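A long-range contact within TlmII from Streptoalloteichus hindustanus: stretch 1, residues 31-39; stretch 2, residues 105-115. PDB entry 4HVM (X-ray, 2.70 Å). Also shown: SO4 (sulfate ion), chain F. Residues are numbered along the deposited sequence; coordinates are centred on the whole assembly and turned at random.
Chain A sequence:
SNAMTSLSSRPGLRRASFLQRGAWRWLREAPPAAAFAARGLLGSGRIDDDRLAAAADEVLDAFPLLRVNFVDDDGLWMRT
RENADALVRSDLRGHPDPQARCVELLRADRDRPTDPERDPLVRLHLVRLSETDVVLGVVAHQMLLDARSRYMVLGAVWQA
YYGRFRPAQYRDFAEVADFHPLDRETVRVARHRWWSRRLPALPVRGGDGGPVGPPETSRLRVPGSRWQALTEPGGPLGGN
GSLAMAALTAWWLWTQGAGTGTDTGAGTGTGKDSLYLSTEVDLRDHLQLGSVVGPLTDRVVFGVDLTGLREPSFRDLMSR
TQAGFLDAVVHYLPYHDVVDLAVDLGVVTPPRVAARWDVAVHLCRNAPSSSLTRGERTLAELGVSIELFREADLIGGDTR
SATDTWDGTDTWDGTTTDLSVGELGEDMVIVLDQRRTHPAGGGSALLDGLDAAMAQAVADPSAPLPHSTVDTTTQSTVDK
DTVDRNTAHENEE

Stretch 1 (31-39) PPAAAFAAR
Stretch 2 105-115: LLRADRDRPTD

A strand and helix can meet through packing without a hydrogen bond between them, while some charged side chains pair with near neighbours, and this contact in TlmII is a compact example. Residues 36-39 form a strand and 105-110 a helix; they run nearly antiparallel, at 162°, with axes 8.1 Å apart at closest approach. The two stretches bury 477 Å² between them without a single hydrogen bond across the gap.

Pro31, in extended conformation (-57/135), leads into a 3-10 segment, residues 32-35, and its O accepts a bond from Ala34 N at 2.8 Å. Pro32 (-54/-26) points toward the loop that follows the helix. Its CA lies 5.5 Å from Pro113 CA, and the two C-gamma endo rings meet with Pro32 CG 4.0 Å from Pro113 CB; Pro32 CB also rests 3.7 Å from Thr114 O.

Ala33 (-72/-16) makes the closest backbone approach, its CA 4.9 Å from Asp111 CA. Its methyl group sits against two successive carbonyls, with Ala33 CB 3.6 Å from both Arg110 O and Asp111 O. Ala34 (-71/-18) points away and Ala35 (-90/-1) sideways, and neither touches stretch 2. The turn closes with Phe36 N donating to Ala33 O at 3.2 Å.

At Phe36 the backbone extends (-108/146). The side chain points toward stretch 2 with chi1 at -81° (m) and chi2 at 81°, and Phe36 CZ reaches to 3.8 Å from Thr114 OG1, which approaches the ring obliquely. Thr114, an m rotamer, donates from OG1 to Arg112 O at 3.0 Å. The aliphatic part of Arg110 packs beside the strand: Phe36 CB is 3.8 Å from Arg110 CG, and Phe36 O is 3.7 Å from Arg110 CD. With chi angles t, t, p and -168°, Arg110 directs its charge to its neighbour, forming a salt bridge from Arg110 NE to Asp111 OD1 at 3.1 Å. A second local bridge joins Arg112 NH2 to Asp109 OD1 at 2.9 Å.

The strand then alternates. Ala37 (-139/155) points away, although its CA remains 4.1 Å from Arg110 CD. Ala38 (-129/131) returns toward the helix, its CB 4.1 Å from Leu106 CB and the two CA atoms 6.4 Å apart; Leu106 is an m,t rotamer. Arg39 (-134/164; chi1 and chi2 both m) points away again, and its NH2 makes weak hydrogen bonds to sulfate O4 at 2.7 Å and O3 at 2.9 Å.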

# COMPACT_ATOMS: atom_id res chain seq x y z
N PRO A 31 6.96 -15.94 -2.47
CA PRO A 31 6.57 -16.06 -3.88
C PRO A 31 6.57 -14.70 -4.57
O PRO A 31 6.07 -13.73 -4.00
CB PRO A 31 5.14 -16.62 -3.80
CG PRO A 31 4.71 -16.42 -2.38
CD PRO A 31 5.96 -16.52 -1.57
N PRO A 32 7.14 -14.63 -5.78
CA PRO A 32 7.35 -13.38 -6.52
C PRO A 32 6.08 -12.57 -6.71
O PRO A 32 6.15 -11.35 -6.86
CB PRO A 32 7.89 -13.87 -7.88
CG PRO A 32 7.57 -15.32 -7.94
CD PRO A 32 7.61 -15.80 -6.53
N ALA A 33 4.93 -13.23 -6.70
CA ALA A 33 3.66 -12.55 -6.91
C ALA A 33 3.27 -11.71 -5.69
O ALA A 33 2.40 -10.84 -5.77
CB ALA A 33 2.57 -13.56 -7.23
N ALA A 34 3.91 -11.98 -4.56
CA ALA A 34 3.61 -11.26 -3.32
C ALA A 34 4.10 -9.82 -3.39
O ALA A 34 3.66 -8.97 -2.61
CB ALA A 34 4.23 -11.97 -2.13
N ALA A 35 5.01 -9.55 -4.32
CA ALA A 35 5.57 -8.21 -4.46
C ALA A 35 4.76 -7.36 -5.43
O ALA A 35 5.09 -6.19 -5.65
CB ALA A 35 7.01 -8.30 -4.94
N PHE A 36 3.72 -7.94 -6.00
CA PHE A 36 2.97 -7.27 -7.07
C PHE A 36 1.60 -6.78 -6.64
O PHE A 36 0.92 -7.40 -5.83
CB PHE A 36 2.86 -8.16 -8.30
CG PHE A 36 4.08 -8.15 -9.17
CD1 PHE A 36 5.18 -8.93 -8.85
CD2 PHE A 36 4.14 -7.35 -10.30
CE1 PHE A 36 6.31 -8.91 -9.63
CE2 PHE A 36 5.27 -7.32 -11.09
CZ PHE A 36 6.36 -8.11 -10.75
N ALA A 37 1.20 -5.65 -7.22
CA ALA A 37 -0.11 -5.07 -6.97
C ALA A 37 -0.67 -4.55 -8.28
O ALA A 37 0.09 -4.22 -9.20
CB ALA A 37 -0.01 -3.94 -5.96
N ALA A 38 -1.99 -4.46 -8.38
CA ALA A 38 -2.62 -3.98 -9.61
C ALA A 38 -3.62 -2.86 -9.35
O ALA A 38 -4.48 -2.97 -8.48
CB ALA A 38 -3.29 -5.14 -10.33
N ARG A 39 -3.50 -1.79 -10.12
CA ARG A 39 -4.48 -0.70 -10.10
C ARG A 39 -4.81 -0.34 -11.54
O ARG A 39 -4.08 -0.72 -12.45
CB ARG A 39 -3.92 0.51 -9.36
CG ARG A 39 -3.54 0.24 -7.91
CD ARG A 39 -4.75 -0.15 -7.08
NE ARG A 39 -4.42 -1.17 -6.09
CZ ARG A 39 -4.00 -0.90 -4.85
NH1 ARG A 39 -3.87 0.35 -4.46
NH2 ARG A 39 -3.72 -1.89 -4.02
N LEU A 105 -8.42 -10.40 -15.12
CA LEU A 105 -7.25 -10.33 -15.99
C LEU A 105 -6.05 -9.76 -15.25
O LEU A 105 -4.96 -10.35 -15.26
CB LEU A 105 -7.56 -9.48 -17.23
CG LEU A 105 -6.49 -9.35 -18.32
CD1 LEU A 105 -7.15 -9.28 -19.68
CD2 LEU A 105 -5.64 -8.11 -18.09
N LEU A 106 -6.24 -8.61 -14.62
CA LEU A 106 -5.17 -7.94 -13.89
C LEU A 106 -4.69 -8.76 -12.70
O LEU A 106 -3.49 -8.83 -12.42
CB LEU A 106 -5.62 -6.55 -13.44
CG LEU A 106 -5.93 -5.58 -14.58
CD1 LEU A 106 -6.45 -4.27 -14.03
CD2 LEU A 106 -4.69 -5.35 -15.41
N ARG A 107 -5.63 -9.39 -12.00
CA ARG A 107 -5.30 -10.29 -10.90
C ARG A 107 -4.45 -11.45 -11.39
O ARG A 107 -3.49 -11.84 -10.73
CB ARG A 107 -6.57 -10.83 -10.25
CG ARG A 107 -7.26 -9.89 -9.28
CD ARG A 107 -8.52 -10.53 -8.72
NE ARG A 107 -9.17 -9.68 -7.72
CZ ARG A 107 -10.27 -10.03 -7.05
NH1 ARG A 107 -10.84 -11.20 -7.28
NH2 ARG A 107 -10.79 -9.20 -6.16
N ALA A 108 -4.81 -11.99 -12.55
CA ALA A 108 -4.09 -13.13 -13.11
C ALA A 108 -2.67 -12.77 -13.49
O ALA A 108 -1.73 -13.52 -13.21
CB ALA A 108 -4.84 -13.69 -14.31
N ASP A 109 -2.50 -11.61 -14.11
CA ASP A 109 -1.18 -11.14 -14.51
C ASP A 109 -0.36 -10.78 -13.28
O ASP A 109 0.87 -10.85 -13.29
CB ASP A 109 -1.28 -9.94 -15.45
CG ASP A 109 0.06 -9.53 -16.01
OD1 ASP A 109 0.51 -10.16 -17.00
OD2 ASP A 109 0.67 -8.58 -15.48
N ARG A 110 -1.05 -10.37 -12.22
CA ARG A 110 -0.41 -10.03 -10.95
C ARG A 110 0.17 -11.26 -10.27
O ARG A 110 1.21 -11.20 -9.63
CB ARG A 110 -1.41 -9.34 -10.03
CG ARG A 110 -0.86 -8.94 -8.67
CD ARG A 110 -2.00 -8.64 -7.72
NE ARG A 110 -2.81 -9.83 -7.47
CZ ARG A 110 -3.98 -9.82 -6.86
NH1 ARG A 110 -4.64 -10.96 -6.68
NH2 ARG A 110 -4.51 -8.68 -6.43
N ASP A 111 -0.52 -12.39 -10.43
CA ASP A 111 -0.13 -13.62 -9.75
C ASP A 111 0.90 -14.42 -10.55
O ASP A 111 1.36 -15.47 -10.09
CB ASP A 111 -1.36 -14.49 -9.47
CG ASP A 111 -2.40 -13.78 -8.62
OD1 ASP A 111 -2.05 -12.81 -7.92
OD2 ASP A 111 -3.58 -14.21 -8.65
N ARG A 112 1.25 -13.92 -11.73
CA ARG A 112 2.20 -14.60 -12.60
C ARG A 112 3.62 -14.42 -12.08
O ARG A 112 4.05 -13.30 -11.81
CB ARG A 112 2.08 -14.07 -14.03
CG ARG A 112 2.87 -14.86 -15.06
CD ARG A 112 2.37 -14.58 -16.46
NE ARG A 112 2.31 -13.15 -16.74
CZ ARG A 112 3.32 -12.45 -17.24
NH1 ARG A 112 4.47 -13.04 -17.53
NH2 ARG A 112 3.18 -11.15 -17.46
N PRO A 113 4.36 -15.54 -11.92
CA PRO A 113 5.72 -15.52 -11.37
C PRO A 113 6.70 -14.77 -12.26
O PRO A 113 6.90 -15.12 -13.42
CB PRO A 113 6.09 -17.01 -11.30
CG PRO A 113 5.21 -17.66 -12.31
CD PRO A 113 3.92 -16.90 -12.26
N THR A 114 7.31 -13.73 -11.70
CA THR A 114 8.18 -12.85 -12.47
C THR A 114 9.61 -12.89 -11.96
O THR A 114 9.86 -12.71 -10.77
CB THR A 114 7.66 -11.39 -12.41
OG1 THR A 114 6.25 -11.37 -12.65
CG2 THR A 114 8.35 -10.53 -13.44
N ASP A 115 10.56 -13.12 -12.86
CA ASP A 115 11.98 -13.08 -12.52
C ASP A 115 12.43 -11.62 -12.40
O ASP A 115 12.52 -10.91 -13.40
CB ASP A 115 12.81 -13.80 -13.59
CG ASP A 115 14.23 -14.06 -13.14
OD1 ASP A 115 14.63 -13.62 -12.04
OD2 ASP A 115 14.97 -14.72 -13.91
S SO4 F . -2.37 -4.48 -2.59
O1 SO4 F . -3.53 -5.04 -1.91
O2 SO4 F . -1.17 -5.26 -2.28
O3 SO4 F . -2.60 -4.52 -4.04
O4 SO4 F . -2.17 -3.10 -2.16